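Local coordinates for protein ribonucleoside-diphosphate reductase (Pseudomonas aeruginosa, PDB 5IM3) that probably catalyses the reduction of ribonucleoside diphosphates to deoxyribonucleotides for DNA synthesis, and binds the nucleotide effector dATP, at residues P574-G579 against G715-Q720; I599-L604 against Q649-K654; N636-N641 against R656-G661; S688-S693 against Q867-Q872; D705-Y710 against G760-N765. All blocks are in the same frame, centred on the assembly; numbering follows the deposited sequence.

Contact 1: residues P574-G579 against G715-Q720; sequences PQQHVG and GSLWSQ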
# COMPACT_ATOMS: atom_id res chain seq x y z
N PRO A 574 2.66 -44.14 26.14
CA PRO A 574 2.63 -45.44 26.82
C PRO A 574 2.12 -45.38 28.25
O PRO A 574 1.87 -46.44 28.84
CB PRO A 574 4.09 -45.90 26.78
CG PRO A 574 4.72 -45.09 25.70
CD PRO A 574 4.02 -43.77 25.72
N GLN A 575 1.96 -44.19 28.83
CA GLN A 575 1.63 -44.03 30.24
C GLN A 575 0.19 -43.54 30.44
O GLN A 575 -0.09 -42.84 31.42
CB GLN A 575 2.62 -43.08 30.90
CG GLN A 575 4.04 -43.63 30.99
CD GLN A 575 4.14 -44.79 31.97
OE1 GLN A 575 3.92 -45.95 31.61
NE2 GLN A 575 4.47 -44.49 33.22
N GLN A 576 -0.72 -43.89 29.53
CA GLN A 576 -2.11 -43.46 29.65
C GLN A 576 -2.78 -44.01 30.90
O GLN A 576 -3.78 -43.44 31.35
CB GLN A 576 -2.91 -43.89 28.42
CG GLN A 576 -2.46 -43.25 27.13
CD GLN A 576 -3.06 -43.93 25.91
OE1 GLN A 576 -4.28 -44.00 25.76
NE2 GLN A 576 -2.20 -44.43 25.03
N HIS A 577 -2.28 -45.11 31.44
CA HIS A 577 -2.94 -45.79 32.55
C HIS A 577 -2.69 -45.12 33.90
O HIS A 577 -3.32 -45.52 34.89
CB HIS A 577 -2.46 -47.24 32.63
CG HIS A 577 -1.02 -47.39 32.99
ND1 HIS A 577 -0.00 -46.84 32.24
CD2 HIS A 577 -0.42 -48.02 34.03
CE1 HIS A 577 1.16 -47.12 32.80
NE2 HIS A 577 0.94 -47.84 33.89
N VAL A 578 -1.81 -44.13 33.96
CA VAL A 578 -1.37 -43.59 35.25
C VAL A 578 -1.31 -42.07 35.20
O VAL A 578 -0.93 -41.43 36.18
CB VAL A 578 -0.02 -44.21 35.65
CG1 VAL A 578 1.12 -43.62 34.83
CG2 VAL A 578 0.23 -44.06 37.14
N GLY A 579 -1.68 -41.48 34.07
CA GLY A 579 -1.66 -40.03 33.96
C GLY A 579 -2.05 -39.57 32.58
O GLY A 579 -2.47 -40.35 31.73
N GLY A 715 0.34 -52.07 33.17
CA GLY A 715 -0.75 -51.28 32.63
C GLY A 715 -0.36 -50.40 31.46
O GLY A 715 -1.24 -49.96 30.71
N SER A 716 0.93 -50.13 31.29
CA SER A 716 1.40 -49.31 30.18
C SER A 716 1.08 -49.99 28.85
O SER A 716 0.77 -51.18 28.78
CB SER A 716 2.90 -49.07 30.29
OG SER A 716 3.61 -50.31 30.28
N LEU A 717 1.17 -49.20 27.77
CA LEU A 717 1.03 -49.78 26.44
C LEU A 717 2.04 -50.90 26.23
O LEU A 717 1.73 -51.91 25.58
CB LEU A 717 1.21 -48.71 25.36
CG LEU A 717 0.12 -47.63 25.25
CD1 LEU A 717 0.44 -46.69 24.10
CD2 LEU A 717 -1.26 -48.25 25.06
N TRP A 718 3.24 -50.76 26.79
CA TRP A 718 4.23 -51.81 26.67
C TRP A 718 3.71 -53.12 27.27
O TRP A 718 3.96 -54.20 26.72
CB TRP A 718 5.53 -51.40 27.37
CG TRP A 718 6.04 -50.04 27.00
CD1 TRP A 718 6.05 -48.93 27.79
CD2 TRP A 718 6.63 -49.64 25.75
NE1 TRP A 718 6.61 -47.87 27.12
CE2 TRP A 718 6.98 -48.28 25.87
CE3 TRP A 718 6.91 -50.31 24.56
CZ2 TRP A 718 7.58 -47.57 24.83
CZ3 TRP A 718 7.51 -49.60 23.53
CH2 TRP A 718 7.84 -48.25 23.67
N SER A 719 3.00 -53.03 28.39
CA SER A 719 2.40 -54.23 28.99
C SER A 719 1.37 -54.86 28.06
O SER A 719 1.20 -56.08 28.07
CB SER A 719 1.75 -53.89 30.33
OG SER A 719 2.67 -53.32 31.23
N GLN A 720 0.68 -54.04 27.27
CA GLN A 720 -0.36 -54.52 26.38
C GLN A 720 0.17 -54.94 25.02
O GLN A 720 -0.62 -55.29 24.14
CB GLN A 720 -1.42 -53.43 26.19
CG GLN A 720 -1.97 -52.86 27.48
CD GLN A 720 -2.87 -51.67 27.24
OE1 GLN A 720 -3.63 -51.64 26.28
NE2 GLN A 720 -2.77 -50.67 28.11

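Contact 2: residues I599-L604 against Q649-K654; sequences IAVCNL and QNSNFK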
# COMPACT_ATOMS: atom_id res chain seq x y z
N ILE A 599 6.58 -33.47 38.26
CA ILE A 599 7.19 -32.61 37.26
C ILE A 599 8.04 -33.51 36.38
O ILE A 599 9.04 -34.08 36.84
CB ILE A 599 8.01 -31.49 37.91
CG1 ILE A 599 7.05 -30.45 38.53
CG2 ILE A 599 8.94 -30.83 36.90
CD1 ILE A 599 7.73 -29.34 39.30
N ALA A 600 7.64 -33.68 35.12
CA ALA A 600 8.35 -34.58 34.23
C ALA A 600 9.73 -34.03 33.89
O ALA A 600 9.92 -32.82 33.74
CB ALA A 600 7.55 -34.80 32.95
N VAL A 601 10.71 -34.93 33.78
CA VAL A 601 12.10 -34.58 33.53
C VAL A 601 12.54 -35.24 32.23
O VAL A 601 12.33 -36.45 32.05
CB VAL A 601 13.01 -35.03 34.70
CG1 VAL A 601 14.40 -34.42 34.55
CG2 VAL A 601 12.39 -34.67 36.04
N CYS A 602 13.16 -34.46 31.35
CA CYS A 602 13.65 -34.98 30.07
C CYS A 602 15.14 -35.31 30.22
O CYS A 602 15.96 -34.42 30.44
CB CYS A 602 13.45 -33.99 28.94
SG CYS A 602 12.09 -32.81 29.18
N ASN A 603 15.47 -36.59 30.07
CA ASN A 603 16.85 -37.07 30.13
C ASN A 603 17.24 -37.49 28.72
O ASN A 603 16.70 -38.47 28.18
CB ASN A 603 16.97 -38.21 31.14
CG ASN A 603 16.09 -37.99 32.38
OD1 ASN A 603 16.40 -37.15 33.23
ND2 ASN A 603 15.00 -38.74 32.48
N LEU A 604 18.18 -36.76 28.11
CA LEU A 604 18.33 -36.74 26.66
C LEU A 604 19.75 -37.05 26.20
O LEU A 604 20.73 -36.74 26.89
CB LEU A 604 17.93 -35.38 26.08
CG LEU A 604 16.52 -34.90 26.41
CD1 LEU A 604 16.31 -33.49 25.86
CD2 LEU A 604 15.49 -35.87 25.85
N GLN A 649 12.03 -35.56 41.11
CA GLN A 649 12.56 -36.86 41.50
C GLN A 649 11.47 -37.92 41.48
O GLN A 649 11.69 -39.05 41.01
CB GLN A 649 13.19 -36.77 42.89
CG GLN A 649 13.69 -38.09 43.44
CD GLN A 649 14.22 -37.95 44.84
OE1 GLN A 649 15.26 -37.33 45.07
NE2 GLN A 649 13.49 -38.51 45.80
N ASN A 650 10.29 -37.58 41.99
CA ASN A 650 9.19 -38.54 42.07
C ASN A 650 8.85 -39.11 40.69
O ASN A 650 8.70 -40.32 40.53
CB ASN A 650 7.97 -37.87 42.70
CG ASN A 650 6.82 -38.84 42.91
OD1 ASN A 650 7.03 -39.98 43.33
ND2 ASN A 650 5.61 -38.40 42.60
N SER A 651 8.72 -38.24 39.68
CA SER A 651 8.31 -38.72 38.37
C SER A 651 9.43 -39.49 37.68
O SER A 651 9.18 -40.47 36.98
CB SER A 651 7.87 -37.55 37.49
OG SER A 651 9.00 -36.80 37.07
N ASN A 652 10.67 -39.04 37.84
CA ASN A 652 11.78 -39.73 37.20
C ASN A 652 11.96 -41.12 37.79
O ASN A 652 12.14 -42.10 37.04
CB ASN A 652 13.07 -38.92 37.34
CG ASN A 652 13.59 -38.41 36.01
OD1 ASN A 652 12.89 -38.41 35.00
ND2 ASN A 652 14.84 -37.96 36.01
N PHE A 653 11.89 -41.25 39.12
CA PHE A 653 12.05 -42.55 39.76
C PHE A 653 10.87 -43.47 39.48
O PHE A 653 11.05 -44.68 39.37
CB PHE A 653 12.23 -42.38 41.27
CG PHE A 653 13.59 -41.89 41.69
CD1 PHE A 653 14.52 -41.44 40.76
CD2 PHE A 653 13.95 -41.88 43.03
CE1 PHE A 653 15.76 -40.99 41.16
CE2 PHE A 653 15.19 -41.43 43.44
CZ PHE A 653 16.10 -40.98 42.50
N LYS A 654 9.66 -42.91 39.38
CA LYS A 654 8.47 -43.73 39.18
C LYS A 654 8.44 -44.33 37.77
O LYS A 654 8.16 -45.52 37.60
CB LYS A 654 7.21 -42.90 39.43
CG LYS A 654 6.52 -43.15 40.76
CD LYS A 654 5.46 -42.08 41.01
CE LYS A 654 4.54 -42.44 42.16
NZ LYS A 654 3.53 -43.48 41.77
O HOH W 1 10.19 -37.65 34.61

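Contact 3: residues N636-N641 against R656-G661; sequences NVIDIN and RPVGLG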
# COMPACT_ATOMS: atom_id res chain seq x y z
N ASN A 636 21.10 -44.44 33.60
CA ASN A 636 21.95 -44.03 34.72
C ASN A 636 21.71 -42.57 35.09
O ASN A 636 21.74 -42.21 36.27
CB ASN A 636 23.42 -44.24 34.36
CG ASN A 636 23.83 -45.70 34.39
OD1 ASN A 636 22.99 -46.60 34.37
ND2 ASN A 636 25.14 -45.94 34.44
N VAL A 637 21.48 -41.72 34.09
CA VAL A 637 21.26 -40.30 34.36
C VAL A 637 20.18 -40.11 35.41
O VAL A 637 20.25 -39.21 36.25
CB VAL A 637 20.92 -39.56 33.05
CG1 VAL A 637 20.26 -38.21 33.34
CG2 VAL A 637 22.17 -39.36 32.22
N ILE A 638 19.15 -40.96 35.37
CA ILE A 638 18.02 -40.82 36.29
C ILE A 638 18.48 -40.94 37.73
O ILE A 638 18.05 -40.17 38.61
CB ILE A 638 16.94 -41.86 35.95
CG1 ILE A 638 16.61 -41.82 34.45
CG2 ILE A 638 15.71 -41.67 36.85
CD1 ILE A 638 15.21 -41.42 34.12
N ASP A 639 19.34 -41.92 38.01
CA ASP A 639 19.77 -42.18 39.38
C ASP A 639 20.81 -41.18 39.87
O ASP A 639 20.82 -40.84 41.06
CB ASP A 639 20.35 -43.59 39.48
CG ASP A 639 19.35 -44.66 39.07
OD1 ASP A 639 18.14 -44.46 39.29
OD2 ASP A 639 19.79 -45.70 38.54
N ILE A 640 21.68 -40.70 38.98
CA ILE A 640 22.76 -39.81 39.40
C ILE A 640 22.26 -38.38 39.53
O ILE A 640 22.79 -37.60 40.34
CB ILE A 640 23.93 -39.90 38.41
CG1 ILE A 640 24.30 -41.37 38.14
CG2 ILE A 640 25.13 -39.14 38.94
CD1 ILE A 640 24.51 -42.19 39.39
N ASN A 641 21.26 -38.00 38.75
CA ASN A 641 20.80 -36.62 38.71
C ASN A 641 20.43 -36.12 40.10
O ASN A 641 19.72 -36.80 40.85
CB ASN A 641 19.61 -36.51 37.76
CG ASN A 641 19.26 -35.08 37.43
OD1 ASN A 641 20.02 -34.38 36.75
ND2 ASN A 641 18.10 -34.63 37.88
N ARG A 656 10.84 -43.43 34.95
CA ARG A 656 12.12 -43.57 34.27
C ARG A 656 12.02 -43.34 32.76
O ARG A 656 12.43 -44.20 31.97
CB ARG A 656 12.74 -44.93 34.56
CG ARG A 656 12.79 -45.31 36.04
CD ARG A 656 13.72 -46.50 36.26
NE ARG A 656 15.11 -46.15 35.97
CZ ARG A 656 15.96 -45.65 36.86
NH1 ARG A 656 15.58 -45.46 38.12
NH2 ARG A 656 17.20 -45.34 36.50
N PRO A 657 11.50 -42.20 32.32
CA PRO A 657 11.55 -41.88 30.89
C PRO A 657 12.93 -41.37 30.49
O PRO A 657 13.62 -40.70 31.26
CB PRO A 657 10.50 -40.78 30.74
CG PRO A 657 10.51 -40.08 32.05
CD PRO A 657 10.80 -41.15 33.09
N VAL A 658 13.31 -41.70 29.26
CA VAL A 658 14.51 -41.15 28.64
C VAL A 658 14.12 -40.69 27.24
O VAL A 658 13.04 -40.99 26.74
CB VAL A 658 15.67 -42.17 28.59
CG1 VAL A 658 16.04 -42.63 30.00
CG2 VAL A 658 15.32 -43.36 27.71
N GLY A 659 15.03 -39.94 26.62
CA GLY A 659 14.81 -39.45 25.27
C GLY A 659 16.03 -39.58 24.39
O GLY A 659 16.87 -38.67 24.36
N LEU A 660 16.15 -40.70 23.68
CA LEU A 660 17.26 -40.93 22.76
C LEU A 660 16.89 -40.40 21.38
O LEU A 660 15.91 -40.87 20.78
CB LEU A 660 17.61 -42.42 22.70
CG LEU A 660 18.75 -42.82 21.76
CD1 LEU A 660 20.08 -42.29 22.28
CD2 LEU A 660 18.81 -44.33 21.59
N GLY A 661 17.65 -39.43 20.89
CA GLY A 661 17.42 -38.83 19.60
C GLY A 661 18.49 -39.17 18.59
O GLY A 661 19.27 -40.12 18.76

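Contact 4: residues S688-S693 against Q867-Q872; sequences SMEAIS and QKWIDQ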
# COMPACT_ATOMS: atom_id res chain seq x y z
N SER A 688 15.53 -45.94 9.04
CA SER A 688 16.55 -45.69 10.05
C SER A 688 15.93 -45.52 11.43
O SER A 688 16.49 -45.98 12.43
CB SER A 688 17.38 -44.46 9.67
OG SER A 688 16.54 -43.36 9.37
N MET A 689 14.76 -44.87 11.51
CA MET A 689 14.08 -44.75 12.79
C MET A 689 13.54 -46.10 13.26
O MET A 689 13.59 -46.41 14.45
CB MET A 689 12.95 -43.73 12.70
CG MET A 689 13.27 -42.40 13.35
SD MET A 689 13.75 -42.59 15.08
CE MET A 689 15.25 -41.63 15.11
N GLU A 690 13.03 -46.91 12.33
CA GLU A 690 12.55 -48.24 12.69
C GLU A 690 13.68 -49.09 13.26
O GLU A 690 13.47 -49.86 14.20
CB GLU A 690 11.93 -48.92 11.47
CG GLU A 690 11.32 -50.28 11.76
CD GLU A 690 10.85 -51.00 10.51
OE1 GLU A 690 11.10 -50.49 9.40
OE2 GLU A 690 10.23 -52.08 10.64
N ALA A 691 14.89 -48.95 12.71
CA ALA A 691 16.02 -49.72 13.21
C ALA A 691 16.43 -49.24 14.60
O ALA A 691 16.56 -50.05 15.53
CB ALA A 691 17.20 -49.61 12.24
N ILE A 692 16.65 -47.93 14.76
CA ILE A 692 16.99 -47.39 16.08
C ILE A 692 15.90 -47.75 17.09
O ILE A 692 16.20 -48.13 18.23
CB ILE A 692 17.20 -45.87 15.99
CG1 ILE A 692 18.37 -45.55 15.05
CG2 ILE A 692 17.45 -45.27 17.37
CD1 ILE A 692 18.57 -44.08 14.77
N SER A 693 14.64 -47.64 16.68
CA SER A 693 13.54 -47.92 17.60
C SER A 693 13.59 -49.36 18.11
O SER A 693 13.44 -49.61 19.31
CB SER A 693 12.20 -47.66 16.91
OG SER A 693 11.15 -48.24 17.64
N GLN A 867 7.92 -40.48 13.17
CA GLN A 867 7.02 -40.48 14.31
C GLN A 867 6.29 -41.81 14.50
O GLN A 867 5.73 -42.05 15.57
CB GLN A 867 5.99 -39.35 14.17
CG GLN A 867 5.17 -39.08 15.43
CD GLN A 867 6.03 -38.81 16.64
OE1 GLN A 867 6.63 -37.74 16.77
NE2 GLN A 867 6.11 -39.78 17.54
N LYS A 868 6.29 -42.67 13.48
CA LYS A 868 5.64 -43.97 13.64
C LYS A 868 6.36 -44.84 14.65
O LYS A 868 5.75 -45.71 15.27
CB LYS A 868 5.59 -44.71 12.31
CG LYS A 868 5.15 -43.86 11.14
CD LYS A 868 4.99 -44.70 9.89
CE LYS A 868 6.24 -45.50 9.55
NZ LYS A 868 6.05 -46.36 8.35
N TRP A 869 7.66 -44.61 14.83
CA TRP A 869 8.49 -45.45 15.67
C TRP A 869 8.88 -44.78 16.98
O TRP A 869 9.34 -45.47 17.90
CB TRP A 869 9.75 -45.86 14.91
CG TRP A 869 9.45 -46.34 13.52
CD1 TRP A 869 9.67 -45.67 12.35
CD2 TRP A 869 8.86 -47.60 13.16
NE1 TRP A 869 9.26 -46.44 11.28
CE2 TRP A 869 8.76 -47.62 11.76
CE3 TRP A 869 8.41 -48.70 13.89
CZ2 TRP A 869 8.23 -48.71 11.07
CZ3 TRP A 869 7.89 -49.78 13.20
CH2 TRP A 869 7.80 -49.78 11.81
N ILE A 870 8.70 -43.47 17.09
CA ILE A 870 9.09 -42.72 18.28
C ILE A 870 7.91 -42.71 19.25
O ILE A 870 6.77 -42.45 18.85
CB ILE A 870 9.52 -41.30 17.89
CG1 ILE A 870 10.73 -41.36 16.95
CG2 ILE A 870 9.85 -40.47 19.13
CD1 ILE A 870 11.11 -40.04 16.32
N ASP A 871 8.18 -43.01 20.52
CA ASP A 871 7.11 -43.00 21.51
C ASP A 871 6.80 -41.59 22.01
O ASP A 871 5.66 -41.32 22.40
CB ASP A 871 7.45 -43.92 22.70
CG ASP A 871 8.89 -43.82 23.14
OD1 ASP A 871 9.62 -42.92 22.67
OD2 ASP A 871 9.31 -44.65 23.97
N GLN A 872 7.77 -40.68 21.99
CA GLN A 872 7.54 -39.28 22.31
C GLN A 872 7.36 -38.51 21.00
O GLN A 872 6.54 -38.94 20.19
CB GLN A 872 8.67 -38.76 23.21
CG GLN A 872 8.88 -39.58 24.47
CD GLN A 872 9.58 -38.78 25.56
OE1 GLN A 872 9.12 -37.72 25.97
NE2 GLN A 872 10.71 -39.30 26.02

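Contact 5: residues D705-Y710 against G760-N765; sequences DERGAY and GIRNSN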
# COMPACT_ATOMS: atom_id res chain seq x y z
N ASP A 705 15.70 -56.66 32.62
CA ASP A 705 16.16 -57.95 33.12
C ASP A 705 17.22 -57.78 34.21
O ASP A 705 17.30 -58.61 35.12
CB ASP A 705 16.73 -58.78 31.97
CG ASP A 705 15.69 -59.10 30.91
OD1 ASP A 705 14.49 -59.22 31.26
OD2 ASP A 705 16.06 -59.23 29.73
N GLU A 706 18.02 -56.72 34.13
CA GLU A 706 19.12 -56.50 35.06
C GLU A 706 18.73 -55.64 36.25
O GLU A 706 19.22 -55.86 37.36
CB GLU A 706 20.30 -55.86 34.31
CG GLU A 706 21.52 -55.58 35.17
CD GLU A 706 22.60 -54.82 34.43
OE1 GLU A 706 22.59 -54.85 33.17
OE2 GLU A 706 23.43 -54.17 35.09
N ARG A 707 17.87 -54.65 36.04
CA ARG A 707 17.51 -53.70 37.08
C ARG A 707 16.05 -53.78 37.50
O ARG A 707 15.68 -53.18 38.52
CB ARG A 707 17.82 -52.27 36.61
CG ARG A 707 19.30 -52.04 36.31
CD ARG A 707 19.56 -50.73 35.59
NE ARG A 707 21.00 -50.45 35.53
CZ ARG A 707 21.55 -49.42 34.90
NH1 ARG A 707 20.79 -48.55 34.24
NH2 ARG A 707 22.87 -49.27 34.91
N GLY A 708 15.22 -54.49 36.75
CA GLY A 708 13.79 -54.50 37.01
C GLY A 708 13.06 -53.43 36.23
O GLY A 708 13.59 -52.35 35.95
N ALA A 709 11.82 -53.73 35.86
CA ALA A 709 11.00 -52.77 35.15
C ALA A 709 10.66 -51.59 36.07
O ALA A 709 10.70 -51.70 37.30
CB ALA A 709 9.72 -53.43 34.64
N TYR A 710 10.32 -50.46 35.46
CA TYR A 710 9.95 -49.29 36.25
C TYR A 710 8.64 -49.55 36.99
O TYR A 710 7.85 -50.42 36.62
CB TYR A 710 9.85 -48.04 35.37
CG TYR A 710 8.81 -48.08 34.26
CD1 TYR A 710 9.09 -48.72 33.05
CD2 TYR A 710 7.58 -47.45 34.40
CE1 TYR A 710 8.15 -48.74 32.03
CE2 TYR A 710 6.64 -47.47 33.39
CZ TYR A 710 6.93 -48.12 32.20
OH TYR A 710 6.00 -48.14 31.19
N GLY A 760 8.33 -56.81 30.49
CA GLY A 760 8.92 -55.72 31.25
C GLY A 760 9.97 -54.94 30.49
O GLY A 760 10.81 -55.52 29.80
N ILE A 761 9.92 -53.61 30.60
CA ILE A 761 11.01 -52.76 30.13
C ILE A 761 11.35 -51.77 31.23
O ILE A 761 10.59 -51.57 32.18
CB ILE A 761 10.70 -52.02 28.81
CG1 ILE A 761 9.49 -51.09 28.97
CG2 ILE A 761 10.46 -53.01 27.69
CD1 ILE A 761 9.26 -50.25 27.74
N ARG A 762 12.52 -51.16 31.09
CA ARG A 762 13.10 -50.33 32.13
C ARG A 762 12.62 -48.88 32.08
O ARG A 762 12.75 -48.17 33.08
CB ARG A 762 14.63 -50.38 32.02
CG ARG A 762 15.40 -49.53 33.03
CD ARG A 762 15.16 -49.95 34.46
NE ARG A 762 16.02 -49.22 35.38
CZ ARG A 762 15.97 -49.32 36.70
NH1 ARG A 762 15.09 -50.13 37.27
NH2 ARG A 762 16.80 -48.61 37.45
N ASN A 763 12.07 -48.44 30.95
CA ASN A 763 11.80 -47.02 30.73
C ASN A 763 10.43 -46.84 30.10
O ASN A 763 10.09 -47.52 29.13
CB ASN A 763 12.88 -46.40 29.84
CG ASN A 763 14.28 -46.72 30.32
OD1 ASN A 763 14.94 -47.62 29.82
ND2 ASN A 763 14.74 -45.96 31.31
N SER A 764 9.65 -45.90 30.64
CA SER A 764 8.30 -45.64 30.12
C SER A 764 8.34 -45.02 28.74
O SER A 764 7.46 -45.29 27.91
CB SER A 764 7.53 -44.73 31.08
OG SER A 764 8.19 -43.49 31.25
N ASN A 765 9.33 -44.18 28.47
CA ASN A 765 9.55 -43.59 27.16
C ASN A 765 11.03 -43.71 26.83
O ASN A 765 11.89 -43.63 27.72
CB ASN A 765 9.11 -42.11 27.12
CG ASN A 765 7.59 -41.95 27.16
OD1 ASN A 765 6.95 -41.80 26.12
ND2 ASN A 765 7.02 -41.97 28.36

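Contact 1: residues P574-G579 against G715-Q720
Pro574 and Leu717 make the direct polar link between these two loops: Leu717 N donates to Pro574 O over 3.0 Å, with an N-H...O angle of 157°. Ser716 CB also lies 3.2 Å from Pro574 O. Inside 715-720 a side-chain bond runs from Gln720 NE2 to Gly715 O at 3.1 Å; the acceptor lies in the amide plane of Gln720, whereas the donor stands above the carbonyl plane of Gly715.

The aromatic contacts use two rings differently. CG of His577 sits between the backbone N and the carbonyl carbon (chi1 67°), and one face of the imidazole covers the Gly715-Ser716 peptide, with Gly715 C and Ser716 N both over its centre. Gly715 CA makes a CH-pi contact 4.0 Å from the centroid of the His577 ring. Val578 CB lies over the opposite face, and His577 NE2 bonds to Thr712 O. This meeting of loops belongs to the barrel domain of the reductase large chain: 574-579 follows helix 566-571 and leads towards strand 600-608, while the loop holding 715-720 joins helices 679-707 and 724-735.

Pro574 also packs against Trp718 and Leu717. It lies side by side with Trp718, the two pointing the same way, with Pro574 CB 3.2 Å from Trp718 NE1 and CG reaching CZ2 of the indole. That NE1 has its polar partner in Ser764 O. Leu717 brings CD1 to 3.7 Å from Pro574 CA and to 3.6 Å from Gln576 NE2, an amide nitrogen that bonds to Ser573 O.

Contact 2: residues I599-L604 against Q649-K654
Asn603 and Asn652 meet tip to tip through their amides, the planes turned 46° apart. Asn652 ND2 donates to Asn603 OD1 at 3.3 Å with a nearly straight N-H...O angle of 169°, and the acceptor lies close to the Asn652 amide plane. The return bond, Asn603 ND2 to Asn652 OD1, is also 3.3 Å and is weak. Neither amide depends on its twin alone: Asn603 also bonds to Ser371 OG and Pro657 O, and Asn652 ND2 to Tyr643 OH.

A second direct bond runs from Ser651 OG to Ile599 O at 2.7 Å, the hydroxyl approaching from well above the carbonyl plane. The Ser651 chi1 of 74° is what turns OG to this carbonyl.

A water joins the two polar sites. It accepts from Val601 N at 2.9 Å and donates to Ser651 OG at 2.9 Å and to Asn652 OD1 at 2.8 Å.

The remaining contact is van der Waals packing of Val601 on the Asn652 amide: the side chains cross at about a right angle, with Val601 CB 3.4 Å from Asn652 OD1. The pairing places helix 646-655 against strand 600-608 of the barrel sheet. On that strand the CB of Cys602 points away from the helix, and its sulfur forms a disulfide with Cys373, a pair consistent with the reducible cysteines of class I reductases.

Chemically, this buried interface is polar: main-chain groups at and just before the start of the strand are satisfied by a helix side chain and one water, and Asn652 OD1 accepts from the water and, weakly, from Asn603 ND2.

Contact 3: residues N636-N641 against R656-G661
Arg656 and Asp639 are brought together by a bend at chi3 of the arginine (66°), after an extended chi2, which turns NE aside, and by chi1 of the aspartate (-59°), which sets CG anti to its carbonyl carbon. The guanidinium then grips one oxygen end-on with two nitrogens: Asp639 OD1 lies 3.0 Å from Arg656 NH1 and 3.1 Å from Arg656 NH2. Both bonds lie within 2° of the guanidinium plane. The carboxylate is turned differently, for NH1 meets OD1 on the syn side while NH2 comes from above the carboxylate plane. Arg656 NE forms a further salt bridge to Asp635 OD1, so acids one helical turn apart share the cation.

Ile638 covers a guanidinium face, with its CB 3.5 Å from Arg656 NH2. Ile638 CD1 extends to Pro657 O at 3.4 Å and to Val658 CG1 at 4.4 Å.

Arg656, with positive phi, is the first residue beyond helix 646-655, and the chain runs on into strand 659-663. Since strands 600-608 and 659-663 are parallel neighbours connected through helices 620-640 and 646-655, the contact belongs to a beta-alpha-beta crossover of the alpha-beta barrel.

Contact 4: residues S688-S693 against Q867-Q872
Glu690 lies over one face of the Trp869 indole. Glu690 CG makes a CH-pi contact 3.5 Å from the centroid of the Trp869 six-membered ring, 9° off the normal, while Glu690 CB sits 3.4 Å from Trp869 CE2. CG anti to the backbone N (chi1 -176°) and an extended chi2 carry CG and CD along the ring. The carboxylate is nearly parallel to the indole, 6° between the planes, with Glu690 OE2 3.5 Å from Trp869 CH2.

Beside this CH-pi contact, Met689 places CB 3.8 Å from Trp869 CD1 and bends back to bring SD 3.8 Å from Ile870 CG1. Ser693, one turn further along helix 679-707, touches Trp869 CB with its own CB at 3.6 Å, and its OG gives a weak hydrogen bond to Trp869 O at 3.3 Å.

In the next shell, Glu690 OE1 bonds to Thr747 OG1 and OE2 to Trp750 NE1. Asp686, on the same helix, takes Trp869 NE1 on OD1 and forms a salt bridge through OD2 with Lys868 NZ; Lys868 CB lies over the opposite indole face, offset toward the rim. The loop after helix 856-866 is thus packed on helix 679-707 within the barrel domain.

A carboxylate over the CZ2-CH2 side of the ring would be expected to be electrostatically unfavourable by itself. The outside bonds to both oxygens probably offset that cost, leaving the methylenes of Glu690 to supply the attractive part of the contact.

Contact 5: residues D705-Y710 against G760-N765
Arg762 NH1 donates to Gly708 O over 3.0 Å with an N-H...O angle of 157°, the oxygen lying near the guanidinium plane and the donor tilted from the carbonyl plane. Arg762 CG is anti to the backbone N, and chi2 (62°) bends CD back towards helix 679-707. Outside the two segments, Arg762 NE forms a salt bridge with Asp635 OD2, an oxygen also held by Arg707 NH1, while Arg707 NH2 bonds to Asn636 OD1. A shared acid would be expected to ease the repulsion between the two arginines, whose guanidinium planes stand 61° apart.

The backbone bond from Tyr710 N to Ile761 O is weak, at 3.5 Å. Ala709 CA makes a C-H...O contact with Ile761 O at 3.2 Å.

Both segments leave helices here. Gly708 is the first residue past helix 679-707, and Gly760, a little beyond helix 751-757, is where the chain first leaves helical backbone angles, each with positive phi; these two helix exits of the barrel domain meet with CA atoms nearest at Ala709 and Arg762.

Packing fills in around these bonds. Arg707 CB sits over the centre of the Arg762 guanidinium, 3.5 Å from Arg762 CZ, the two side chains crossing at about a right angle. Tyr710 turns one ring face to Ser764: Ser764 CB is 4.0 Å from the ring centroid in a CH-pi contact, and Ser764 N lies over the rim, 3.5 Å from CE1. Beside it, Tyr710 CE1 touches Ile761 CG1 at 4.1 Å, while Tyr710 OH bonds to Gln575 OE1.

How the contacts relate
All five contacts fall within the reductase barrel domain, their centres between about 8 and 21 Å apart. Contacts 2 and 3 are the closest pair: they alternate along the chain and reach neighbouring parallel strands, 600-608 and 659-663, of one sheet. Contacts 4 and 5 both use helix 679-707, their centres about 19 Å apart. Contact 5 touches each of the others: its 760-765 loop meets 656-661 through a probable backbone bond between Asn765 and Val658, and 715-720 through Trp718. Contact 1 spans contacts 2 and 3 in sequence and crosses 4 and 5. The loops after these helices are thereby knitted to the barrel sheet and to one another.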